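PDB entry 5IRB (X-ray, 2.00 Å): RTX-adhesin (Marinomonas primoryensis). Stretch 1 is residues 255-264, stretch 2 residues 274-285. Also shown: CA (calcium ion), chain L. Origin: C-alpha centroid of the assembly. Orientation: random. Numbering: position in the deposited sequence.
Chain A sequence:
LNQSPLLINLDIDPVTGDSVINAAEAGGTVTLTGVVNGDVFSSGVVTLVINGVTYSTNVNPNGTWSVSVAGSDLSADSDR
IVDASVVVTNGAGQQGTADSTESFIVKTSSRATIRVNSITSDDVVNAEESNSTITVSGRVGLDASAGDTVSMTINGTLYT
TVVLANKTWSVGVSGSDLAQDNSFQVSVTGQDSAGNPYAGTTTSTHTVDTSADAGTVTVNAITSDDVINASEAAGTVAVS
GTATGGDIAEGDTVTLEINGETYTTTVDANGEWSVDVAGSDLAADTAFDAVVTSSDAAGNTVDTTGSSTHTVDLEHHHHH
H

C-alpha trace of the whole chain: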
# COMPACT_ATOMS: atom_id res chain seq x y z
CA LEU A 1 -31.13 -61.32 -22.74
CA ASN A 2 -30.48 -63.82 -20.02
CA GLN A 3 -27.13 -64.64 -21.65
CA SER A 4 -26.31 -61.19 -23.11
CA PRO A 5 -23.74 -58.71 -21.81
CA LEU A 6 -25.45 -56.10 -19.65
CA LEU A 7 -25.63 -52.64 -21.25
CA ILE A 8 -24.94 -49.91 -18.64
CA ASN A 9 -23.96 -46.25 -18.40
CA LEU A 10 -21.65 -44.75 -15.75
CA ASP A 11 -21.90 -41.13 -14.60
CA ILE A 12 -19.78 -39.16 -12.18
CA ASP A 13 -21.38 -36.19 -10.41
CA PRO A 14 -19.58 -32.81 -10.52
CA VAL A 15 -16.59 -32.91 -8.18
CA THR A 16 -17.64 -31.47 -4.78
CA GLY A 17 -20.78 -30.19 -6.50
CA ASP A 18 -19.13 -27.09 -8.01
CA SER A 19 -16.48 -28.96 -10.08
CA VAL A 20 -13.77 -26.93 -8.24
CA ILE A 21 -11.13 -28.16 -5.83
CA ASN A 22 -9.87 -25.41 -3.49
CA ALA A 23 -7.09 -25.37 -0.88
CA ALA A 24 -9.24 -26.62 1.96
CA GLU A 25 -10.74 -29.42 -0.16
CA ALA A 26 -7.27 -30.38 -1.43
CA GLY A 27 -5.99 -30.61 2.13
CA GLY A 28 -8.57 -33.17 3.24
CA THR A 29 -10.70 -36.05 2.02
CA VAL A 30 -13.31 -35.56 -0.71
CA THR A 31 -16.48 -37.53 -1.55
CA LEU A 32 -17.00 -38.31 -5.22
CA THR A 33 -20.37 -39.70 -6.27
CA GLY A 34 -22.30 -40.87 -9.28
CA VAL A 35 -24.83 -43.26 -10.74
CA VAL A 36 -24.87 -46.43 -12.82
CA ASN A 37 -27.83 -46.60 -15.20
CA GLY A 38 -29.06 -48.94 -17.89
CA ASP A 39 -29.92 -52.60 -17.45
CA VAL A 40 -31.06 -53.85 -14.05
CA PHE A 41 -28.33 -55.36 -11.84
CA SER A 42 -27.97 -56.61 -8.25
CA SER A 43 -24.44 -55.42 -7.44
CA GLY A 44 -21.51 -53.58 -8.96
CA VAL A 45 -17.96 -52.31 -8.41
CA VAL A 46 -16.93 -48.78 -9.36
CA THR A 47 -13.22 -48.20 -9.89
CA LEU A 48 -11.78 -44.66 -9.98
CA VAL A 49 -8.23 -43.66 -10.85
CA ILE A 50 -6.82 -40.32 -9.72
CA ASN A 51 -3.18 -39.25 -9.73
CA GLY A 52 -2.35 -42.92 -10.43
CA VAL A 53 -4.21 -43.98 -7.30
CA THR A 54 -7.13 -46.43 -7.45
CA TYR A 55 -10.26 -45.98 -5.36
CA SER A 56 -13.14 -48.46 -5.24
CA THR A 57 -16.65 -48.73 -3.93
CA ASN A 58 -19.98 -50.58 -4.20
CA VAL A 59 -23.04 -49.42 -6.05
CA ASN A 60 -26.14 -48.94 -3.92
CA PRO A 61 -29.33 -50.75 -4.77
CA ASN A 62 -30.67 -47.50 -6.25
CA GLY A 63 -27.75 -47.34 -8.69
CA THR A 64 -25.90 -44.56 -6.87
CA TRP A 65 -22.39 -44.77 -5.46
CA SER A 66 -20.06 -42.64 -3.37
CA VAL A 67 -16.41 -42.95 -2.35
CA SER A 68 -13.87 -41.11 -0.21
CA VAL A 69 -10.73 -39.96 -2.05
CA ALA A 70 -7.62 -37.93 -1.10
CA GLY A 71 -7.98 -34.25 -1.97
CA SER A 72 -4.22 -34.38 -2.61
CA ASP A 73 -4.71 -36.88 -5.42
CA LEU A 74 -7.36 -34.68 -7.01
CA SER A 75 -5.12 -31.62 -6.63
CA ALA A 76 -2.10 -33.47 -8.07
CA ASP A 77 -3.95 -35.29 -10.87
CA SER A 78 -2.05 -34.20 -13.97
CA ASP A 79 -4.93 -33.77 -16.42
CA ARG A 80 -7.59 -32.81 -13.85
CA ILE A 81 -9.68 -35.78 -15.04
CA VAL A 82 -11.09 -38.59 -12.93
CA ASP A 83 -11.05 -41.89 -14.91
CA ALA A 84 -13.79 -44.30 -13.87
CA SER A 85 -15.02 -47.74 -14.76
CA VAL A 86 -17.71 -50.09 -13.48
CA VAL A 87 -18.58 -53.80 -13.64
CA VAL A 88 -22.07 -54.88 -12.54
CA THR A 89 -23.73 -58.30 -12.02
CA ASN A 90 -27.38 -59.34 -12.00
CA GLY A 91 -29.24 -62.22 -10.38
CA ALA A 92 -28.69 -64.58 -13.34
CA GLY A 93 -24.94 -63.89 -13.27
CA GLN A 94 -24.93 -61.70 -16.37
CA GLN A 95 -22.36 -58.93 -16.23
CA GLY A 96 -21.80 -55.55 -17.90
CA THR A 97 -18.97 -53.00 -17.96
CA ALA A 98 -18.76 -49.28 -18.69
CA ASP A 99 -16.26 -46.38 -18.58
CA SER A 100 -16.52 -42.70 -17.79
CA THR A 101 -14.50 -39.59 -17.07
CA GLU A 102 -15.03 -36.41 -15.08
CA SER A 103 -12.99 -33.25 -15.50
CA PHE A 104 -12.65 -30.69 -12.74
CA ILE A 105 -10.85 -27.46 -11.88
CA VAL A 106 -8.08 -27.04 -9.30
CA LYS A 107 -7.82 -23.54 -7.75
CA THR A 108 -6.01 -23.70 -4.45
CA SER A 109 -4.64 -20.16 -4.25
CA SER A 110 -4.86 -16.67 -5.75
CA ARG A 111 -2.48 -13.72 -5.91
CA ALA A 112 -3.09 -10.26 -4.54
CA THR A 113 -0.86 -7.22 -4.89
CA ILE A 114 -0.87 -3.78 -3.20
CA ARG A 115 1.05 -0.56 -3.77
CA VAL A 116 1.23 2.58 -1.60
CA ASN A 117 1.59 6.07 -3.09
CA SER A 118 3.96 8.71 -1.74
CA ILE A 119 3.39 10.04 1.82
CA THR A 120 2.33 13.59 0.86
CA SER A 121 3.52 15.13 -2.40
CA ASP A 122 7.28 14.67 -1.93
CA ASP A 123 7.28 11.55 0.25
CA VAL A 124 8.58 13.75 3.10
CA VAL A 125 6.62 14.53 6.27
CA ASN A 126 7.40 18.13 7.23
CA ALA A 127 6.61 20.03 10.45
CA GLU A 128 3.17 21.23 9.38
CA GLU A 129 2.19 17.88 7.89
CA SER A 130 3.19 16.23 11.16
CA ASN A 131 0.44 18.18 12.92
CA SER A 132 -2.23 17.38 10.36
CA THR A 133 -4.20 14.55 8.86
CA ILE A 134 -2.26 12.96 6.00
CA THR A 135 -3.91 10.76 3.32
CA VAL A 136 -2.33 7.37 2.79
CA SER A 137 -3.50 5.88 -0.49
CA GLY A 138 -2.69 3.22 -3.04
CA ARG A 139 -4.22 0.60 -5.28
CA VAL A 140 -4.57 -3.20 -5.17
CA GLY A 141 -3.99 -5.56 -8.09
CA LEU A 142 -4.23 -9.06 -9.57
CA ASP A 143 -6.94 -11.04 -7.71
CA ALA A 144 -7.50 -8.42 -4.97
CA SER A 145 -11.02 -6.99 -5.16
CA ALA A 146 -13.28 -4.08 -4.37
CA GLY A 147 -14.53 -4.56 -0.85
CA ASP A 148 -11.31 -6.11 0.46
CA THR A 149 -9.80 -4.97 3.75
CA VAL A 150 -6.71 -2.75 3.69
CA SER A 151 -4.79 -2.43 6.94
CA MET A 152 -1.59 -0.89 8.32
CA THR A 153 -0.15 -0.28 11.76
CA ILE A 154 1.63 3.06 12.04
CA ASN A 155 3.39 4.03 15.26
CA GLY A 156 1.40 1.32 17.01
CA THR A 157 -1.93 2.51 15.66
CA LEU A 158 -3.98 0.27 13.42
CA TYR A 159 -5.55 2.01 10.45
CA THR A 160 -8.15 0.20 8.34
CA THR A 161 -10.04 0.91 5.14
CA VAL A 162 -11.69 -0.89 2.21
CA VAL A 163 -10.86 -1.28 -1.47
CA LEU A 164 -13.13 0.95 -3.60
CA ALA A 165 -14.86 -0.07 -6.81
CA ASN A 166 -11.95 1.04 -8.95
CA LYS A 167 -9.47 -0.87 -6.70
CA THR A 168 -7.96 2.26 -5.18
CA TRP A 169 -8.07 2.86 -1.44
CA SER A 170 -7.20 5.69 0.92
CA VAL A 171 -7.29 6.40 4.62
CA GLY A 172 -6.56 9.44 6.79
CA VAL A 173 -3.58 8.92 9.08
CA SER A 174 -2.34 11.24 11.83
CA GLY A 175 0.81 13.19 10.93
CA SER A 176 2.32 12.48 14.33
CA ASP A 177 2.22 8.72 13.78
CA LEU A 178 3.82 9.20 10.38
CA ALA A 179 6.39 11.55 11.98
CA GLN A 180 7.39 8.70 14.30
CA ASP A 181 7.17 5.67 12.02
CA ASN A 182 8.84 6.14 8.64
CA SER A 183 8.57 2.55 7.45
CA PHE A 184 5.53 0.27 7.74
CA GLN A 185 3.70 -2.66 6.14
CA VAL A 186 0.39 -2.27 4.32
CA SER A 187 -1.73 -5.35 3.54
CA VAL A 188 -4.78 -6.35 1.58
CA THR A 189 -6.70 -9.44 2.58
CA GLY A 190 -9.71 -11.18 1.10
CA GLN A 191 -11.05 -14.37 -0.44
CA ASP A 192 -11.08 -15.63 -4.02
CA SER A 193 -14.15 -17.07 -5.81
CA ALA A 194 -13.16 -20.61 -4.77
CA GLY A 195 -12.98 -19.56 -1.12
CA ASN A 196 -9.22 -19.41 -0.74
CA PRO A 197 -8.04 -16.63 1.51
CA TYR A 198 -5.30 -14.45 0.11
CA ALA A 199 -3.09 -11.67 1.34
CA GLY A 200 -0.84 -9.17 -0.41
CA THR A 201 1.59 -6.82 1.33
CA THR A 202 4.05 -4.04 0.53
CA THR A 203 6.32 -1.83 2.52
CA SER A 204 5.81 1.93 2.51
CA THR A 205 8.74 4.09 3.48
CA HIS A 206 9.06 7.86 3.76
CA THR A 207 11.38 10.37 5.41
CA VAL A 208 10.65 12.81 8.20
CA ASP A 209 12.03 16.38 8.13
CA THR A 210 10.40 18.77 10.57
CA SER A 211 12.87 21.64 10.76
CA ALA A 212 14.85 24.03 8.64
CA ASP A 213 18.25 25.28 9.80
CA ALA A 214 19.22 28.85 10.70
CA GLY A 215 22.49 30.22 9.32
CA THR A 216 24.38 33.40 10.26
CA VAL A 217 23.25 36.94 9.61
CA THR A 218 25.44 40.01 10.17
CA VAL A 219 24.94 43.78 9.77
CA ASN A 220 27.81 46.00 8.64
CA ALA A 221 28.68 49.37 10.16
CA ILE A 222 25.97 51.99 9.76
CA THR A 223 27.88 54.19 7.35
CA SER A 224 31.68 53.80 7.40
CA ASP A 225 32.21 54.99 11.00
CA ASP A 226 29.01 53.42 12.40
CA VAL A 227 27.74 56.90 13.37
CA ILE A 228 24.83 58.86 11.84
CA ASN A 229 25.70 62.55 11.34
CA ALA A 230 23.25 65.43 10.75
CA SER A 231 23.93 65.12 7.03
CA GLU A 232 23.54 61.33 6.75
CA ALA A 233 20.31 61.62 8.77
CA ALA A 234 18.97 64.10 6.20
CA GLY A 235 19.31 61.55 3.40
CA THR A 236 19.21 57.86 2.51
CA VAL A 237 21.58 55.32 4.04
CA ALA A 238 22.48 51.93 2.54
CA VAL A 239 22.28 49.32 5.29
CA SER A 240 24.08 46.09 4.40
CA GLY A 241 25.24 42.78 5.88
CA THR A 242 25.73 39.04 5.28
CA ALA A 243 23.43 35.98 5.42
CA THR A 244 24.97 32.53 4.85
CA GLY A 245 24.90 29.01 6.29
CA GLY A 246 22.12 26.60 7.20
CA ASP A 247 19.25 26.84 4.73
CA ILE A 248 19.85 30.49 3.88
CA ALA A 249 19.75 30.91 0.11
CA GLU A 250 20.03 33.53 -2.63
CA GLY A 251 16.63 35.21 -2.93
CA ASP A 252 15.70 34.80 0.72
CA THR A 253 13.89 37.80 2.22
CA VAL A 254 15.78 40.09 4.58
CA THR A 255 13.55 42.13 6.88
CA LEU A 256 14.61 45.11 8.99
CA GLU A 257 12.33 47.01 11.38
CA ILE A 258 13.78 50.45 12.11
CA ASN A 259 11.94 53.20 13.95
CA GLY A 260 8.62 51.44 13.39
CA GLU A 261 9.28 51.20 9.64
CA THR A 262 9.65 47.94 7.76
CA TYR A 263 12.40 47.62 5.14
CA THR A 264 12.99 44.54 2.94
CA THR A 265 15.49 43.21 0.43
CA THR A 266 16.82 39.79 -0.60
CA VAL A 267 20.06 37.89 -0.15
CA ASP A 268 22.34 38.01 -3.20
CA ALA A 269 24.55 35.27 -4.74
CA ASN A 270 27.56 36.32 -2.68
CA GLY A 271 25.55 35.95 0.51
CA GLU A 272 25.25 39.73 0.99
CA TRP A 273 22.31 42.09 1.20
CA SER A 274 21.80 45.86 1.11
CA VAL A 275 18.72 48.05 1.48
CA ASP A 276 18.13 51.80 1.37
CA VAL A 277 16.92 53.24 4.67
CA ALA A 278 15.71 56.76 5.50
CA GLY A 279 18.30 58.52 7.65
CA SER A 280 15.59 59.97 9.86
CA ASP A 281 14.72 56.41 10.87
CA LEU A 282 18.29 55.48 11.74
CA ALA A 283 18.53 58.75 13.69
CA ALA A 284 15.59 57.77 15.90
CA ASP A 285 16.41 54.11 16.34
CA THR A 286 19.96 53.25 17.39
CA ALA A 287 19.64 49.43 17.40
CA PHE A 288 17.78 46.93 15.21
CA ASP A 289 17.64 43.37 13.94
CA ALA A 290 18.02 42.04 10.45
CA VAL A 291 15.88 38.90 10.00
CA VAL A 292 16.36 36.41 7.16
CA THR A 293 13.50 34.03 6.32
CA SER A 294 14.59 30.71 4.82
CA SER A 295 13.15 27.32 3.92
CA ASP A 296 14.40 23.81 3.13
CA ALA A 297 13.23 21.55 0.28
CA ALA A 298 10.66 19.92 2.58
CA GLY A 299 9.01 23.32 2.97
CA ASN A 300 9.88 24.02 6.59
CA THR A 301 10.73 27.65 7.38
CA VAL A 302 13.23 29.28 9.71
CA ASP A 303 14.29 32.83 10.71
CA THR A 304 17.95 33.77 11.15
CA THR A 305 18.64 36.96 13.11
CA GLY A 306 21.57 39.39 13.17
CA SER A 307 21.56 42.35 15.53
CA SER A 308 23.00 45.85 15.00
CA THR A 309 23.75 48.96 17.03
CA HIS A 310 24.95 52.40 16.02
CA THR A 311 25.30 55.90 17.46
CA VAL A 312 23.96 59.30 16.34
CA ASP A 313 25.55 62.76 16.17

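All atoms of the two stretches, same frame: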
# COMPACT_ATOMS: atom_id res chain seq x y z
N THR A 255 14.49 41.16 6.34
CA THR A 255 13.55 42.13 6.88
C THR A 255 14.22 42.89 8.00
O THR A 255 14.81 42.28 8.88
CB THR A 255 12.27 41.44 7.38
OG1 THR A 255 11.66 40.77 6.28
CG2 THR A 255 11.29 42.48 7.96
N LEU A 256 14.13 44.21 7.94
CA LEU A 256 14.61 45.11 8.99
C LEU A 256 13.49 46.01 9.49
O LEU A 256 12.81 46.63 8.68
CB LEU A 256 15.74 46.02 8.45
CG LEU A 256 17.16 45.52 8.21
CD1 LEU A 256 17.19 44.50 7.12
CD2 LEU A 256 18.04 46.71 7.83
N GLU A 257 13.27 46.05 10.80
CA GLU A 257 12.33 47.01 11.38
C GLU A 257 13.11 48.09 12.14
O GLU A 257 13.78 47.82 13.14
CB GLU A 257 11.28 46.31 12.23
CG GLU A 257 10.36 45.44 11.35
CD GLU A 257 9.78 44.22 12.05
OE1 GLU A 257 10.14 43.95 13.22
OE2 GLU A 257 8.94 43.52 11.42
N ILE A 258 13.05 49.30 11.60
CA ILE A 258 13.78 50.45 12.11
C ILE A 258 12.84 51.61 12.35
O ILE A 258 12.14 52.04 11.42
CB ILE A 258 14.87 50.90 11.13
CG1 ILE A 258 15.73 49.70 10.72
CG2 ILE A 258 15.72 52.03 11.75
CD1 ILE A 258 16.76 50.01 9.66
N ASN A 259 12.80 52.09 13.58
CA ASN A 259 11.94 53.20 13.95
C ASN A 259 10.47 52.98 13.56
O ASN A 259 9.78 53.90 13.12
CB ASN A 259 12.48 54.50 13.34
CG ASN A 259 11.85 55.72 13.95
OD1 ASN A 259 11.44 55.70 15.11
ND2 ASN A 259 11.77 56.80 13.18
N GLY A 260 9.99 51.76 13.76
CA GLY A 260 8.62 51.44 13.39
C GLY A 260 8.40 51.22 11.90
O GLY A 260 7.28 50.93 11.48
N GLU A 261 9.44 51.37 11.09
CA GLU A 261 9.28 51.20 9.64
C GLU A 261 9.85 49.86 9.21
O GLU A 261 10.88 49.41 9.71
CB GLU A 261 9.97 52.33 8.86
CG GLU A 261 9.32 53.70 9.01
CD GLU A 261 7.91 53.77 8.44
OE1 GLU A 261 7.56 52.90 7.61
OE2 GLU A 261 7.17 54.71 8.82
N THR A 262 9.17 49.21 8.26
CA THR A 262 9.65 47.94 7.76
C THR A 262 10.39 48.11 6.43
O THR A 262 9.87 48.73 5.50
CB THR A 262 8.49 46.97 7.58
OG1 THR A 262 7.83 46.81 8.84
CG2 THR A 262 9.01 45.63 7.09
N TYR A 263 11.60 47.57 6.36
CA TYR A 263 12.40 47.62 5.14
C TYR A 263 12.71 46.18 4.71
O TYR A 263 12.99 45.34 5.56
CB TYR A 263 13.71 48.40 5.39
CG TYR A 263 13.54 49.89 5.62
CD1 TYR A 263 13.33 50.40 6.91
CD2 TYR A 263 13.61 50.80 4.57
CE1 TYR A 263 13.18 51.76 7.13
CE2 TYR A 263 13.46 52.16 4.78
CZ TYR A 263 13.25 52.63 6.06
OH TYR A 263 13.10 53.98 6.25
N THR A 264 12.67 45.89 3.41
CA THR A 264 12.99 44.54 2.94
C THR A 264 13.91 44.54 1.72
O THR A 264 13.94 45.49 0.94
CB THR A 264 11.72 43.73 2.55
OG1 THR A 264 11.02 44.42 1.51
CG2 THR A 264 10.79 43.47 3.75
N SER A 274 21.78 44.42 0.81
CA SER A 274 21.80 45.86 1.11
C SER A 274 20.40 46.41 0.87
O SER A 274 19.66 45.93 -0.00
CB SER A 274 22.84 46.60 0.25
OG SER A 274 22.89 47.98 0.61
N VAL A 275 20.01 47.40 1.67
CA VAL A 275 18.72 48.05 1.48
C VAL A 275 18.82 49.52 1.85
O VAL A 275 19.55 49.90 2.77
CB VAL A 275 17.61 47.33 2.29
CG1 VAL A 275 17.92 47.32 3.78
CG2 VAL A 275 16.25 47.94 2.00
N ASP A 276 18.10 50.36 1.11
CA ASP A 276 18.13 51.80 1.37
C ASP A 276 17.16 52.19 2.49
O ASP A 276 15.97 51.89 2.44
CB ASP A 276 17.84 52.58 0.09
CG ASP A 276 19.06 52.64 -0.85
OD1 ASP A 276 20.18 52.27 -0.44
OD2 ASP A 276 18.88 53.02 -2.02
N VAL A 277 17.69 52.86 3.49
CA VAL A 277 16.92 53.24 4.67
C VAL A 277 16.92 54.76 4.84
O VAL A 277 17.94 55.40 4.65
CB VAL A 277 17.51 52.57 5.92
CG1 VAL A 277 16.72 52.95 7.16
CG2 VAL A 277 17.54 51.05 5.73
N ALA A 278 15.77 55.34 5.18
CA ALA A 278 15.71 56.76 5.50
C ALA A 278 16.58 57.09 6.71
O ALA A 278 16.45 56.47 7.77
CB ALA A 278 14.27 57.18 5.76
N GLY A 279 17.43 58.10 6.57
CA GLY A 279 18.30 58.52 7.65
C GLY A 279 17.56 58.93 8.90
O GLY A 279 18.05 58.75 10.02
N SER A 280 16.38 59.51 8.72
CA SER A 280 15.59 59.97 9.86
C SER A 280 15.23 58.77 10.74
O SER A 280 15.15 58.89 11.96
CB SER A 280 14.33 60.71 9.40
OG SER A 280 13.58 59.94 8.48
N ASP A 281 15.02 57.61 10.12
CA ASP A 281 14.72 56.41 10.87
C ASP A 281 15.92 55.91 11.66
O ASP A 281 15.80 55.51 12.82
CB ASP A 281 14.20 55.33 9.93
CG ASP A 281 12.81 55.63 9.43
OD1 ASP A 281 12.08 56.34 10.17
OD2 ASP A 281 12.43 55.14 8.34
N LEU A 282 17.09 55.93 11.05
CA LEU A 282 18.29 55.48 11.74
C LEU A 282 18.64 56.44 12.87
O LEU A 282 19.17 56.02 13.90
CB LEU A 282 19.47 55.33 10.78
CG LEU A 282 19.26 54.23 9.74
CD1 LEU A 282 20.18 54.40 8.54
CD2 LEU A 282 19.44 52.87 10.38
N ALA A 283 18.34 57.73 12.66
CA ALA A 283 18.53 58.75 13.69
C ALA A 283 17.67 58.53 14.94
O ALA A 283 18.07 58.89 16.04
CB ALA A 283 18.24 60.14 13.12
N ALA A 284 16.51 57.92 14.78
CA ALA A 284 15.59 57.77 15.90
C ALA A 284 15.76 56.43 16.59
O ALA A 284 15.38 56.25 17.74
CB ALA A 284 14.16 57.95 15.44
N ASP A 285 16.35 55.49 15.87
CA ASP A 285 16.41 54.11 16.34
C ASP A 285 17.83 53.58 16.23
O ASP A 285 18.26 53.13 15.16
CB ASP A 285 15.43 53.23 15.56
CG ASP A 285 15.34 51.85 16.15
OD1 ASP A 285 16.06 51.65 17.15
OD2 ASP A 285 14.60 50.97 15.64
CA CA L . 15.28 49.60 17.61
O HOH W 1 13.89 48.51 15.88

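Stretch 1 is a β-hairpin, its two strands paired through Leu 256 and Tyr 263 and through Ile 258 and Glu 261. Stretch 2 is a strand that passes into a short helix; its strand runs nearly antiparallel to strand 261-264, and 607 Å² is buried between the two stretches. The contact begins at Leu 256, whose buried side chain points toward stretch 2 and places CD2 4.1 Å from CG1 of Val 275. Glu 257 points away, in keeping with its exposed position, and contributes mainly its carbonyl: its O accepts a hydrogen bond of 2.8 Å from the O of a water that also ligates the calcium ion.

Ile 258 is the apolar centre of the hairpin's end. Its extended m,t side chain carries CD1 to 3.9 Å from CG1 of Val 277 and 4.0 Å from CD2 of Leu 282, so that it meets both the strand and the helix, while its CG2 lies 3.6 Å from the carbonyl O of Asp 281. The CA-to-CB bond of Leu 282 points away, but the end of its side chain comes nearer, bringing CD2 to Ile 258.

At the type I' turn the contact becomes polar. The backbone N of Asn 259 donates an almost linear hydrogen bond to OD2 of Asp 285, 3.0 Å away. The same carboxylate binds calcium through OD1 at 2.2 Å and OD2 at 2.5 Å, so a single side chain links the turn to the metal. Asn 259 has positive phi and psi, a conformation asparagine tolerates well, and its ND2 donates to OD1 of Asp 281 at 3.1 Å. At Gly 260 a CB would be jammed against the carbonyl O of Asn 259. Beyond the turn, Glu 261 touches stretch 2 lightly, with CG 3.5 Å from OD2 of Asp 281.

Tyr 263 has the largest area covered by stretch 2 of any residue in the hairpin. Its ring extends along the strand of stretch 2, and CG1 of Val 277 sits over one face, 4.0 Å from the ring centroid. The hydroxyl reaches the start of the helix, where OH donates a very short hydrogen bond of 2.5 Å to OD2 of Asp 281 and accepts one of 3.2 Å from the backbone N of Ala 278, the N-cap residue. Asp 281 thus uses its two carboxylate oxygens to hold Asn 259 and Tyr 263. Thr 264 closes the contact through its backbone, its O lying 3.5 Å from CG2 of Val 275.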